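Local coordinates for hypothetical protein AF1796 (Archaeoglobus fulgidus, PDB 1VIM) that is of unknown function but belongs to the SIS family and may bind a carbohydrate derivative and act as a sugar-phosphate isomerase, at residues A[67-70]-A[75-78]. Numbering follows the deposited sequence.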
loop_
_atom_site.group_PDB
_atom_site.type_symbol
_atom_site.label_atom_id
_atom_site.label_comp_id
_atom_site.label_asym_id
_atom_site.label_seq_id
_atom_site.Cartn_x
_atom_site.Cartn_y
_atom_site.Cartn_z
ATOM N N MET A 67 7.758 -10.324 4.757
ATOM C CA MET A 67 6.809 -10.830 5.721
ATOM C C MET A 67 7.344 -12.144 6.327
ATOM O O MET A 67 7.307 -12.347 7.529
ATOM C CB MET A 67 5.453 -11.052 5.061
ATOM C CG MET A 67 4.402 -11.558 6.057
ATOM S SD MET A 67 2.836 -11.984 5.355
ATOM C CE MET A 67 2.113 -10.353 5.023
ATOM N N ARG A 68 7.882 -13.032 5.492
ATOM C CA ARG A 68 8.459 -14.274 6.005
ATOM C C ARG A 68 9.685 -14.035 6.870
ATOM O O ARG A 68 9.874 -14.738 7.886
ATOM C CB ARG A 68 8.844 -15.193 4.857
ATOM C CG ARG A 68 7.737 -16.043 4.431
ATOM C CD ARG A 68 7.395 -17.225 5.422
ATOM N NE ARG A 68 6.361 -17.936 4.728
ATOM C CZ ARG A 68 5.090 -17.643 4.782
ATOM N NH1 ARG A 68 4.643 -16.737 5.660
ATOM N NH2 ARG A 68 4.241 -18.279 3.978
ATOM N N LEU A 69 10.549 -13.095 6.499
ATOM C CA LEU A 69 11.685 -12.781 7.374
ATOM C C LEU A 69 11.180 -12.315 8.732
ATOM O O LEU A 69 11.778 -12.644 9.759
ATOM C CB LEU A 69 12.617 -11.727 6.742
ATOM C CG LEU A 69 13.445 -12.173 5.530
ATOM C CD1 LEU A 69 14.215 -10.980 5.015
ATOM C CD2 LEU A 69 14.366 -13.349 5.860
ATOM N N MET A 70 10.087 -11.553 8.754
ATOM C CA MET A 70 9.502 -11.138 10.023
ATOM C C MET A 70 9.040 -12.379 10.803
ATOM O O MET A 70 9.303 -12.512 12.006
ATOM C CB MET A 70 8.393 -10.102 9.792
ATOM C CG MET A 70 7.699 -9.644 11.097
ATOM S SD MET A 70 6.392 -10.711 11.687
ATOM C CE MET A 70 5.110 -10.447 10.376
ATOM N N THR A 75 14.479 -8.443 12.171
ATOM C CA THR A 75 14.018 -7.070 12.118
ATOM C C THR A 75 14.104 -6.641 10.652
ATOM O O THR A 75 15.188 -6.550 10.071
ATOM C CB THR A 75 14.901 -6.172 12.978
ATOM O OG1 THR A 75 14.781 -6.613 14.343
ATOM C CG2 THR A 75 14.375 -4.758 12.985
ATOM N N VAL A 76 12.946 -6.399 10.058
ATOM C CA VAL A 76 12.865 -6.234 8.610
ATOM C C VAL A 76 11.861 -5.143 8.258
ATOM O O VAL A 76 10.864 -4.952 8.939
ATOM C CB VAL A 76 12.533 -7.583 7.909
ATOM C CG1 VAL A 76 11.260 -8.186 8.440
ATOM C CG2 VAL A 76 12.517 -7.472 6.393
ATOM N N TYR A 77 12.130 -4.466 7.145
ATOM C CA TYR A 77 11.272 -3.373 6.657
ATOM C C TYR A 77 11.212 -3.413 5.159
ATOM O O TYR A 77 12.119 -3.901 4.492
ATOM C CB TYR A 77 11.845 -2.015 7.058
ATOM C CG TYR A 77 12.157 -1.908 8.513
ATOM C CD1 TYR A 77 11.149 -1.725 9.447
ATOM C CD2 TYR A 77 13.495 -1.993 8.952
ATOM C CE1 TYR A 77 11.517 -1.634 10.858
ATOM C CE2 TYR A 77 13.828 -1.905 10.279
ATOM C CZ TYR A 77 12.866 -1.748 11.192
ATOM O OH TYR A 77 13.364 -1.627 12.491
ATOM N N VAL A 78 10.149 -2.799 4.645
ATOM C CA VAL A 78 10.006 -2.572 3.203
ATOM C C VAL A 78 10.280 -1.095 2.918
ATOM O O VAL A 78 9.656 -0.199 3.522
ATOM C CB VAL A 78 8.572 -2.885 2.768
ATOM C CG1 VAL A 78 8.396 -2.653 1.252
ATOM C CG2 VAL A 78 8.215 -4.306 3.116
#
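With chi1 of Val76 at 56°, CG2 points opposite the backbone N and CG1 fits into the space flanked by N and C, a rotation that turns both methyls to helix 56-71. CG1 comes up chiefly against the helix backbone at Met70, 3.6 Å from Met70 N and 3.7 Å from Met70 CB, and lies at the edge of contact with Leu69, 4.2 Å from Leu69 CB. CG2 meets one branch of Leu69, with 4.1 Å between Val76 CG2 and Leu69 CD1, the two side chains running roughly perpendicular.

Valine suits this strand because its branch at CB puts two methyls next to the backbone, and so short a side chain can fill the gap while strand and helix stay near each other, Met70 CA and Val76 CA being 6.1 Å apart. Leucine reaches further and also packs on Ile50 of the neighbouring strand. Met70 offers chiefly its CB here; its chain then bends at chi2 and chi3, turning its end from the strand. Met70 packs on Thr84 of the second subunit, another copy of the protein, and Val83 of that subunit touches Val76, so the packing passes from the fold into the assembly.

The pair belongs to the beta-alpha-beta unit formed by strand 50-53, helix 56-71 and strand 76-78, the last strand being outermost in the parallel sheet within the chain. Backbone bonds of Tyr77, and of Thr75 just before the strand, tie it to strand 50-53. No hydrogen bond joins the two segments. The touching side-chain atoms are all hydrocarbon and their residues buried, so non-directional van der Waals contact and complementary shape carry the join.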